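DUF2666 domain-containing protein (Pyrococcus furiosus, PDB 3V68) is of unknown function, belongs to the DUF2666 family and probably binds double-stranded DNA. Local coordinates at residues Pro115-Pro119 and Val222-Arg227; Tyr132-Asn138 and Lys150-Ile154; Leu93-Leu97 and Glu245-Glu249; Leu57-Ile62 and Val104-Ile109. All coordinates share one frame; numbering follows the deposited sequence.

Overall arrangement
Following the chain from the N terminus, residues 57-62 open contact 4, which closes when 104-109 on helix 91-110 returns to them after the turn through helices 66-73 and 76-83. Before that happens, 93-97 on the same helix has opened contact 3, so the two cross; contact 3 closes at 245-249 in the C-terminal helix. Within its span lies contact 1, joining the loop 115-119 to helix 219-231, and within contact 1 lies contact 2, a hairpin pairing with centre about 29 Å from that of contact 1. Contacts 1 and 3 tie the two DUF2666 sequence ranges together, contact 4 holds the first and contact 2 the second. Contacts 1 and 4 meet through Arg107.

Contact 1: Pro115-Pro119 and Val222-Arg227; sequences PIEFP and VRYAAR
The irregular segment 115-119 passes alongside helix 219-231 and comes nearest to it at Pro115 and Arg223, whose CA atoms are 5.4 Å apart. Two arginines one helical turn apart take hold of successive loop carbonyls. Arg223 NE gives Glu117 O a nearly straight bond (2.7 Å, 169°) in the guanidinium plane, and NH2 adds a weak one to the same oxygen. A bend at chi2 (74°) turns the chain of Arg223 along the loop, where its flat group lies between two prolines, Pro115 CB over one face and Pro119 CD over the other; their apolar rings suit these faces. Arg227 grips Ile116 O end-on with NH1 (2.9 Å) and NH2 (3.1 Å), while NH1 also bonds Arg223 O of its own helix, fixing the group's rotation. Its NE forms a salt bridge with Asp238. Phe118 packs against both arginines and Tyr224: Arg223 CG sits over its face, 4.0 Å from the ring centroid, CE2 covers a face of the Arg227 guanidinium, and its edge points to the face of Tyr224 in an offset edge-to-face pair with planes at 62°. Tyr224 OH bonds Val175 O on helix 160-181. Charged donors thus satisfy Ile116 O and Glu117 O, whereas Pro115 O, buried without a hydrogen-bond partner, meets the CA-H of Arg223; Asp238 probably offsets positive charge where Arg227 approaches Arg107.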
# COMPACT_ATOMS: atom_id res chain seq x y z
N PRO A 115 2.35 -3.78 -12.28
CA PRO A 115 1.21 -2.94 -11.95
C PRO A 115 0.91 -2.98 -10.44
O PRO A 115 0.02 -3.71 -9.98
CB PRO A 115 0.07 -3.54 -12.78
CG PRO A 115 0.43 -4.98 -12.90
CD PRO A 115 1.93 -5.02 -12.98
N ILE A 116 1.70 -2.21 -9.69
CA ILE A 116 1.61 -2.15 -8.24
C ILE A 116 0.64 -1.05 -7.83
O ILE A 116 -0.33 -1.29 -7.10
CB ILE A 116 3.01 -1.89 -7.61
CG1 ILE A 116 4.00 -3.02 -7.96
CG2 ILE A 116 2.91 -1.67 -6.11
CD1 ILE A 116 3.51 -4.44 -7.66
N GLU A 117 0.90 0.17 -8.29
CA GLU A 117 -0.06 1.25 -8.15
C GLU A 117 -1.28 0.94 -9.00
O GLU A 117 -1.18 0.30 -10.05
CB GLU A 117 0.56 2.59 -8.57
CG GLU A 117 1.68 3.05 -7.63
CD GLU A 117 2.21 4.43 -7.96
OE1 GLU A 117 2.61 4.67 -9.12
OE2 GLU A 117 2.23 5.28 -7.05
N PHE A 118 -2.44 1.38 -8.52
CA PHE A 118 -3.67 1.29 -9.29
C PHE A 118 -3.72 2.38 -10.35
O PHE A 118 -2.94 3.32 -10.30
CB PHE A 118 -4.87 1.36 -8.34
CG PHE A 118 -5.05 0.13 -7.52
CD1 PHE A 118 -5.90 -0.89 -7.95
CD2 PHE A 118 -4.36 -0.04 -6.32
CE1 PHE A 118 -6.06 -2.05 -7.20
CE2 PHE A 118 -4.52 -1.20 -5.57
CZ PHE A 118 -5.37 -2.20 -6.01
N PRO A 119 -4.64 2.25 -11.33
CA PRO A 119 -4.74 3.27 -12.37
C PRO A 119 -5.03 4.65 -11.79
O PRO A 119 -5.62 4.77 -10.72
CB PRO A 119 -5.95 2.81 -13.19
CG PRO A 119 -5.99 1.34 -12.98
CD PRO A 119 -5.60 1.16 -11.55
N VAL A 222 -5.37 -7.04 -12.95
CA VAL A 222 -3.91 -7.25 -12.97
C VAL A 222 -3.19 -6.78 -11.71
O VAL A 222 -2.17 -7.35 -11.34
CB VAL A 222 -3.23 -6.68 -14.25
CG1 VAL A 222 -3.80 -7.35 -15.50
CG2 VAL A 222 -3.33 -5.16 -14.31
N ARG A 223 -3.72 -5.74 -11.05
CA ARG A 223 -3.16 -5.29 -9.77
C ARG A 223 -3.27 -6.36 -8.69
O ARG A 223 -2.39 -6.49 -7.84
CB ARG A 223 -3.84 -4.00 -9.27
CG ARG A 223 -3.18 -2.71 -9.72
CD ARG A 223 -3.46 -2.43 -11.19
NE ARG A 223 -2.66 -1.32 -11.68
CZ ARG A 223 -2.64 -0.92 -12.95
NH1 ARG A 223 -3.38 -1.52 -13.87
NH2 ARG A 223 -1.86 0.10 -13.29
N TYR A 224 -4.36 -7.13 -8.74
CA TYR A 224 -4.57 -8.20 -7.77
C TYR A 224 -3.76 -9.44 -8.14
O TYR A 224 -3.25 -10.13 -7.26
CB TYR A 224 -6.06 -8.49 -7.60
CG TYR A 224 -6.75 -7.32 -6.94
CD1 TYR A 224 -6.71 -7.15 -5.56
CD2 TYR A 224 -7.39 -6.34 -7.71
CE1 TYR A 224 -7.32 -6.06 -4.95
CE2 TYR A 224 -8.00 -5.24 -7.11
CZ TYR A 224 -7.96 -5.11 -5.74
OH TYR A 224 -8.55 -4.03 -5.16
N ALA A 225 -3.62 -9.69 -9.44
CA ALA A 225 -2.76 -10.77 -9.90
C ALA A 225 -1.31 -10.51 -9.51
O ALA A 225 -0.62 -11.41 -9.06
CB ALA A 225 -2.89 -10.96 -11.40
N ALA A 226 -0.85 -9.26 -9.65
CA ALA A 226 0.50 -8.91 -9.21
C ALA A 226 0.68 -9.13 -7.71
O ALA A 226 1.68 -9.71 -7.28
CB ALA A 226 0.85 -7.48 -9.60
N ARG A 227 -0.30 -8.70 -6.92
CA ARG A 227 -0.24 -8.87 -5.48
C ARG A 227 -0.23 -10.35 -5.10
O ARG A 227 0.52 -10.76 -4.22
CB ARG A 227 -1.39 -8.13 -4.80
CG ARG A 227 -1.14 -6.64 -4.72
CD ARG A 227 -2.42 -5.86 -4.46
NE ARG A 227 -2.10 -4.49 -4.06
CZ ARG A 227 -1.73 -3.52 -4.90
NH1 ARG A 227 -1.64 -3.76 -6.21
NH2 ARG A 227 -1.44 -2.32 -4.43

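Contact 2: Tyr132-Asn138 and Lys150-Ile154; sequences YEEDHIN and KRMII
Asp135 O receives the N-H of Ile154 in a short, straight bond (2.7 Å, 178°). Beyond it the two strands pair in antiparallel fashion: Ile137 and Met152 form the hydrogen-bonded pair, each N giving to the other's O at 3.0 Å, and His136-Ile153 and Asn138-Arg151 are the non-hydrogen-bonded pairs beside it. A water donates to both Asp135 OD2 and Ile154 O, linking the two segments just past the last backbone bond. Ile154 holds CG1 anti to its carbonyl carbon (chi1 -61°) and extends from there, which carries CD1 over the backbone of His136 to Ile137 CG1, 3.9 Å away. Cut back to an alanine, this position is likely to leave Ile137 CG1 without its apolar neighbour and to open a gap beside it. On the other face, Ile153 CD1 lies over the ring of Tyr132, and the methylene CG of Glu134 rests 3.6 Å from Ile153 CG2, an aliphatic use of a residue whose carboxylate can stay in solvent. Tyr132 OH sits over a face of the Arg151 guanidinium, the two planes 72° apart, and Arg151 runs side by side with Asn138, whose OD1 bonds Thr140. His136 ND1 gives Glu134 O a bond of 2.9 Å and NE2 bonds Thr9, so both ring nitrogens are used. Strand 5-12 flanks strand 136-143 on its other side, with Lys11 bridging to Asp135, while helix 160-181 covers Ile137 and Met152 through Leu166.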
# COMPACT_ATOMS: atom_id res chain seq x y z
N TYR A 132 -11.62 19.88 7.45
CA TYR A 132 -11.27 20.44 8.75
C TYR A 132 -10.23 21.53 8.60
O TYR A 132 -9.37 21.47 7.72
CB TYR A 132 -10.76 19.34 9.68
CG TYR A 132 -11.75 18.21 9.87
CD1 TYR A 132 -12.73 18.28 10.86
CD2 TYR A 132 -11.71 17.07 9.06
CE1 TYR A 132 -13.65 17.24 11.04
CE2 TYR A 132 -12.62 16.04 9.22
CZ TYR A 132 -13.59 16.13 10.21
OH TYR A 132 -14.49 15.11 10.39
N GLU A 133 -10.32 22.55 9.46
CA GLU A 133 -9.38 23.67 9.43
C GLU A 133 -8.02 23.29 9.99
O GLU A 133 -6.99 23.77 9.53
CB GLU A 133 -9.95 24.87 10.18
CG GLU A 133 -11.18 25.49 9.53
CD GLU A 133 -11.58 26.80 10.16
OE1 GLU A 133 -12.74 26.91 10.62
OE2 GLU A 133 -10.74 27.73 10.22
N GLU A 134 -8.02 22.43 11.00
CA GLU A 134 -6.79 21.93 11.58
C GLU A 134 -6.17 20.87 10.67
O GLU A 134 -6.86 20.29 9.83
CB GLU A 134 -7.03 21.34 12.98
CG GLU A 134 -8.30 20.52 13.13
CD GLU A 134 -9.52 21.35 13.46
OE1 GLU A 134 -9.47 22.11 14.45
OE2 GLU A 134 -10.53 21.24 12.74
N ASP A 135 -4.87 20.65 10.84
CA ASP A 135 -4.17 19.55 10.18
C ASP A 135 -4.90 18.25 10.48
O ASP A 135 -5.38 18.04 11.60
CB ASP A 135 -2.72 19.47 10.65
CG ASP A 135 -1.81 20.50 9.99
OD1 ASP A 135 -2.29 21.30 9.16
OD2 ASP A 135 -0.60 20.50 10.30
N HIS A 136 -5.01 17.38 9.47
CA HIS A 136 -5.81 16.17 9.59
C HIS A 136 -5.59 15.20 8.44
O HIS A 136 -5.04 15.57 7.40
CB HIS A 136 -7.30 16.53 9.62
CG HIS A 136 -7.81 17.03 8.30
ND1 HIS A 136 -7.66 18.34 7.91
CD2 HIS A 136 -8.42 16.39 7.28
CE1 HIS A 136 -8.18 18.50 6.71
NE2 HIS A 136 -8.64 17.33 6.29
N ILE A 137 -6.04 13.97 8.64
CA ILE A 137 -6.27 13.01 7.57
C ILE A 137 -7.75 12.65 7.65
O ILE A 137 -8.27 12.41 8.74
CB ILE A 137 -5.43 11.71 7.76
CG1 ILE A 137 -3.95 12.03 8.03
CG2 ILE A 137 -5.63 10.76 6.57
CD1 ILE A 137 -3.20 12.69 6.88
N ASN A 138 -8.43 12.61 6.51
CA ASN A 138 -9.85 12.29 6.48
C ASN A 138 -10.26 11.42 5.29
O ASN A 138 -10.25 11.88 4.14
CB ASN A 138 -10.69 13.58 6.52
CG ASN A 138 -12.14 13.36 6.14
OD1 ASN A 138 -12.77 12.38 6.54
ND2 ASN A 138 -12.68 14.28 5.34
N LYS A 150 -12.30 6.85 8.55
CA LYS A 150 -10.92 6.74 9.04
C LYS A 150 -10.30 8.13 9.00
O LYS A 150 -9.85 8.60 7.95
CB LYS A 150 -10.13 5.72 8.21
CG LYS A 150 -10.56 4.28 8.49
CD LYS A 150 -9.83 3.25 7.62
CE LYS A 150 -10.27 1.84 8.01
NZ LYS A 150 -9.53 0.77 7.28
N ARG A 151 -10.32 8.79 10.15
CA ARG A 151 -9.85 10.17 10.23
C ARG A 151 -9.27 10.53 11.59
O ARG A 151 -9.55 9.87 12.59
CB ARG A 151 -10.97 11.15 9.84
CG ARG A 151 -12.19 11.11 10.74
CD ARG A 151 -13.37 11.82 10.10
NE ARG A 151 -14.56 11.71 10.94
CZ ARG A 151 -15.82 11.83 10.51
NH1 ARG A 151 -16.07 12.05 9.22
NH2 ARG A 151 -16.82 11.71 11.37
N MET A 152 -8.44 11.56 11.60
CA MET A 152 -7.97 12.15 12.84
C MET A 152 -7.39 13.54 12.63
O MET A 152 -6.92 13.87 11.53
CB MET A 152 -6.95 11.25 13.56
CG MET A 152 -5.63 11.13 12.87
SD MET A 152 -4.54 9.99 13.73
CE MET A 152 -3.31 9.79 12.47
N ILE A 153 -7.44 14.34 13.68
CA ILE A 153 -6.78 15.63 13.73
C ILE A 153 -5.30 15.41 14.04
O ILE A 153 -4.95 14.54 14.83
CB ILE A 153 -7.41 16.52 14.84
CG1 ILE A 153 -8.93 16.66 14.64
CG2 ILE A 153 -6.71 17.88 14.95
CD1 ILE A 153 -9.38 17.11 13.25
N ILE A 154 -4.44 16.20 13.39
CA ILE A 154 -2.99 16.13 13.63
C ILE A 154 -2.53 17.30 14.49
O ILE A 154 -2.72 18.47 14.13
CB ILE A 154 -2.19 16.05 12.30
CG1 ILE A 154 -2.56 14.79 11.51
CG2 ILE A 154 -0.68 16.07 12.59
CD1 ILE A 154 -2.03 14.76 10.09
O HOH W 1 0.09 19.79 13.18

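Contact 3: Leu93-Leu97 and Glu245-Glu249; sequences LKKLL and EKYLE
Leu93 and Tyr247 bring together two helices from far apart in the sequence: the early turns of helix 91-110 pack against the short C-terminal helix 241-248 in a small helix-helix contact near the surface. The apolar contacts centre on Tyr247. Its CG is anti to the backbone N (chi1 175°), which swings the ring from its own helix toward the leucines, where CD1 and CE1 do the touching. Leu93 CD1 reaches Tyr247 CE1 at 4.0 Å, and Leu93 CD2 lies at the same distance from Tyr247 CA, so one methyl lies against the rim of the ring and the other near its root. One turn on, Leu97 CD1 meets Tyr247 CD1 at 4.0 Å; leucines four residues apart thus present one apolar strip to a single large ring. Replacing Leu93 by a serine would probably leave a gap beside Tyr247 CD1 and CE1, with Leu97 as the remaining leucine of these segments to steady the ring. Polar interactions lie at the margins and involve other residues. Tyr247 OH is hydrogen-bonded to Lys51 NZ, which suits a tyrosine whose ring is packed while its hydroxyl meets a charged group, and Leu96 O accepts from Asn243 ND2 of the C-terminal helix, joining the helices by a polar bond as well. The mixed contact belongs to Lys246: aliphatic near the backbone and charged at the end, it bends at chi2 (64°) to lead NZ away, while its CG rests 3.6 Å from Leu96 CD1.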
# COMPACT_ATOMS: atom_id res chain seq x y z
N LEU A 93 9.02 -6.46 18.45
CA LEU A 93 8.63 -5.20 17.81
C LEU A 93 9.46 -4.91 16.56
O LEU A 93 8.95 -4.38 15.57
CB LEU A 93 8.70 -4.03 18.81
CG LEU A 93 7.77 -4.02 20.02
CD1 LEU A 93 8.06 -2.81 20.89
CD2 LEU A 93 6.29 -4.05 19.63
N LYS A 94 10.75 -5.26 16.61
CA LYS A 94 11.64 -5.07 15.45
C LYS A 94 11.14 -5.86 14.23
O LYS A 94 11.14 -5.34 13.11
CB LYS A 94 13.08 -5.46 15.80
CG LYS A 94 14.08 -5.14 14.70
CD LYS A 94 15.50 -5.48 15.12
CE LYS A 94 16.49 -5.10 14.03
NZ LYS A 94 17.90 -5.26 14.48
N LYS A 95 10.71 -7.10 14.46
CA LYS A 95 10.17 -7.94 13.39
C LYS A 95 8.98 -7.27 12.71
O LYS A 95 8.88 -7.29 11.48
CB LYS A 95 9.77 -9.32 13.94
CG LYS A 95 9.43 -10.35 12.86
CD LYS A 95 9.10 -11.72 13.44
CE LYS A 95 8.74 -12.71 12.32
NZ LYS A 95 8.27 -14.03 12.83
N LEU A 96 8.09 -6.67 13.51
CA LEU A 96 6.92 -5.97 12.98
C LEU A 96 7.32 -4.80 12.08
O LEU A 96 6.74 -4.62 11.00
CB LEU A 96 6.04 -5.46 14.13
CG LEU A 96 5.34 -6.50 15.00
CD1 LEU A 96 4.70 -5.81 16.19
CD2 LEU A 96 4.31 -7.31 14.22
N LEU A 97 8.32 -4.04 12.52
CA LEU A 97 8.78 -2.87 11.77
C LEU A 97 9.58 -3.24 10.53
O LEU A 97 9.48 -2.55 9.50
CB LEU A 97 9.58 -1.92 12.68
CG LEU A 97 8.78 -1.24 13.80
CD1 LEU A 97 9.73 -0.63 14.82
CD2 LEU A 97 7.82 -0.19 13.25
N GLU A 245 -0.13 -0.85 14.38
CA GLU A 245 -1.10 -0.91 15.47
C GLU A 245 -0.50 -1.64 16.67
O GLU A 245 -0.54 -1.14 17.79
CB GLU A 245 -2.37 -1.62 14.99
CG GLU A 245 -3.58 -1.53 15.92
CD GLU A 245 -4.79 -2.27 15.36
OE1 GLU A 245 -4.92 -2.39 14.12
OE2 GLU A 245 -5.63 -2.72 16.17
N LYS A 246 0.08 -2.81 16.41
CA LYS A 246 0.68 -3.64 17.46
C LYS A 246 1.90 -2.97 18.10
O LYS A 246 2.10 -3.08 19.32
CB LYS A 246 1.03 -5.04 16.94
CG LYS A 246 1.55 -6.02 18.00
CD LYS A 246 0.51 -6.34 19.07
CE LYS A 246 1.14 -7.08 20.24
NZ LYS A 246 0.15 -7.39 21.31
N TYR A 247 2.70 -2.27 17.30
CA TYR A 247 3.82 -1.51 17.85
C TYR A 247 3.34 -0.41 18.80
O TYR A 247 3.88 -0.25 19.90
CB TYR A 247 4.73 -0.90 16.77
CG TYR A 247 5.80 -0.02 17.39
CD1 TYR A 247 7.03 -0.55 17.79
CD2 TYR A 247 5.56 1.33 17.63
CE1 TYR A 247 7.99 0.25 18.39
CE2 TYR A 247 6.51 2.14 18.23
CZ TYR A 247 7.72 1.59 18.61
OH TYR A 247 8.67 2.40 19.21
N LEU A 248 2.33 0.35 18.37
CA LEU A 248 1.84 1.50 19.13
C LEU A 248 1.11 1.11 20.42
O LEU A 248 1.00 1.93 21.33
CB LEU A 248 0.95 2.40 18.25
CG LEU A 248 1.68 3.15 17.12
CD1 LEU A 248 0.68 3.73 16.13
CD2 LEU A 248 2.60 4.24 17.67
N GLU A 249 0.62 -0.13 20.49
CA GLU A 249 -0.01 -0.64 21.71
C GLU A 249 1.00 -0.68 22.86
O GLU A 249 2.16 -1.04 22.66
CB GLU A 249 -0.59 -2.03 21.48
CG GLU A 249 -1.88 -2.06 20.69
CD GLU A 249 -2.40 -3.47 20.48
OE1 GLU A 249 -2.72 -4.14 21.48
OE2 GLU A 249 -2.49 -3.90 19.32

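Contact 4: Leu57-Ile62 and Val104-Ile109; sequences LLSIKI and VLTREI
Leu57 and Val104 begin a buried seam in the helical part of the first DUF2666 range, where the end of helix 54-58 and the irregular segment after it, extended from Ile60 on, run beside helix 91-110. The helix offers two rows of side chains, Val104 with Glu108 and Leu105 with Ile109, each pair one turn apart. Leu57 divides its branches between the rows: chi1 of 179° sets CG opposite the backbone N, and from there CD2 meets Val104 CG1 at 3.9 Å and CD1 meets Leu105 CB at 4.0 Å. Leu105 CD1 comes to 3.5 Å from Leu57 O, which also accepts the N-H of Ile60 as the chain leaves the helix. Leu58, nearer the surface, lays CD2 against both Val104 CG1 and Glu108 CG, the latter 3.7 Å away; Glu108 suits this border because its methylene packs while its OE1 forms a salt bridge with Lys111. Farther along, Ile60 CD1 touches Leu105 CD2 at 4.1 Å, the two side chains crossing at about a right angle. Ile62 and Ile109 close the seam: Ile62 CG1 reaches Ile109 CD1 at 3.8 Å, and the CG2 methyls meet at 3.9 Å, so each beta-branched residue uses both of its arms. Ile82 of helix 76-83 covers Leu57 and Leu105, and Ala72 of helix 66-73 touches Ile62. Interlocking aliphatic side chains between a helix end, its outgoing segment and a longer helix, with two further helices alongside, are typical of a hydrophobic core built between helices.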
# COMPACT_ATOMS: atom_id res chain seq x y z
N LEU A 57 16.67 3.34 3.74
CA LEU A 57 15.86 2.26 3.18
C LEU A 57 15.69 2.39 1.67
O LEU A 57 15.92 1.44 0.92
CB LEU A 57 14.49 2.20 3.86
CG LEU A 57 13.50 1.14 3.38
CD1 LEU A 57 13.98 -0.28 3.69
CD2 LEU A 57 12.14 1.40 4.01
N LEU A 58 15.30 3.59 1.23
CA LEU A 58 15.06 3.85 -0.18
C LEU A 58 16.35 4.01 -0.99
O LEU A 58 16.31 4.13 -2.22
CB LEU A 58 14.13 5.06 -0.35
CG LEU A 58 12.75 4.98 0.32
CD1 LEU A 58 11.99 6.28 0.14
CD2 LEU A 58 11.94 3.80 -0.19
N SER A 59 17.48 4.01 -0.29
CA SER A 59 18.80 4.06 -0.94
C SER A 59 19.39 2.67 -1.18
O SER A 59 20.46 2.54 -1.78
CB SER A 59 19.78 4.91 -0.11
OG SER A 59 19.35 6.26 -0.07
N ILE A 60 18.70 1.63 -0.71
CA ILE A 60 19.13 0.24 -0.94
C ILE A 60 19.07 -0.07 -2.43
O ILE A 60 18.06 0.19 -3.09
CB ILE A 60 18.28 -0.78 -0.13
CG1 ILE A 60 18.50 -0.59 1.37
CG2 ILE A 60 18.61 -2.22 -0.55
CD1 ILE A 60 17.56 -1.41 2.24
N LYS A 61 20.16 -0.62 -2.95
CA LYS A 61 20.26 -0.92 -4.38
C LYS A 61 19.82 -2.34 -4.69
O LYS A 61 20.36 -3.31 -4.16
CB LYS A 61 21.67 -0.63 -4.91
CG LYS A 61 22.10 0.84 -4.82
CD LYS A 61 21.63 1.70 -6.01
CE LYS A 61 20.17 2.14 -5.91
NZ LYS A 61 19.89 2.98 -4.71
N ILE A 62 18.79 -2.44 -5.53
CA ILE A 62 18.27 -3.72 -6.00
C ILE A 62 18.43 -3.74 -7.51
O ILE A 62 17.68 -3.07 -8.24
CB ILE A 62 16.79 -3.92 -5.59
CG1 ILE A 62 16.58 -3.68 -4.08
CG2 ILE A 62 16.29 -5.29 -6.00
CD1 ILE A 62 17.13 -4.76 -3.15
N VAL A 104 7.50 -1.17 2.15
CA VAL A 104 7.81 0.13 1.57
C VAL A 104 8.84 -0.03 0.45
O VAL A 104 8.66 0.48 -0.66
CB VAL A 104 8.31 1.14 2.64
CG1 VAL A 104 8.95 2.36 2.01
CG2 VAL A 104 7.15 1.56 3.53
N LEU A 105 9.91 -0.77 0.76
CA LEU A 105 10.97 -1.02 -0.22
C LEU A 105 10.44 -1.78 -1.43
O LEU A 105 10.73 -1.42 -2.57
CB LEU A 105 12.13 -1.77 0.43
CG LEU A 105 13.34 -2.07 -0.46
CD1 LEU A 105 13.99 -0.78 -0.93
CD2 LEU A 105 14.35 -2.95 0.26
N THR A 106 9.65 -2.82 -1.18
CA THR A 106 9.08 -3.63 -2.25
C THR A 106 8.24 -2.80 -3.23
O THR A 106 8.39 -2.92 -4.45
CB THR A 106 8.27 -4.82 -1.67
OG1 THR A 106 9.15 -5.63 -0.88
CG2 THR A 106 7.67 -5.67 -2.78
N ARG A 107 7.37 -1.94 -2.70
CA ARG A 107 6.57 -1.06 -3.55
C ARG A 107 7.45 -0.15 -4.41
O ARG A 107 7.24 -0.05 -5.61
CB ARG A 107 5.59 -0.22 -2.72
CG ARG A 107 4.84 0.85 -3.56
CD ARG A 107 3.78 1.61 -2.75
NE ARG A 107 2.62 0.77 -2.49
CZ ARG A 107 1.44 0.88 -3.10
NH1 ARG A 107 1.21 1.86 -3.97
NH2 ARG A 107 0.47 0.04 -2.79
N GLU A 108 8.43 0.49 -3.79
CA GLU A 108 9.25 1.46 -4.52
C GLU A 108 10.14 0.79 -5.57
O GLU A 108 10.31 1.32 -6.66
CB GLU A 108 10.07 2.33 -3.55
CG GLU A 108 9.21 3.25 -2.67
CD GLU A 108 8.19 4.06 -3.46
OE1 GLU A 108 8.60 4.87 -4.32
OE2 GLU A 108 6.98 3.90 -3.21
N ILE A 109 10.66 -0.39 -5.24
CA ILE A 109 11.52 -1.13 -6.18
C ILE A 109 10.74 -1.68 -7.37
O ILE A 109 11.25 -1.72 -8.49
CB ILE A 109 12.33 -2.26 -5.47
CG1 ILE A 109 13.33 -1.69 -4.45
CG2 ILE A 109 13.03 -3.17 -6.49
CD1 ILE A 109 14.39 -0.74 -5.04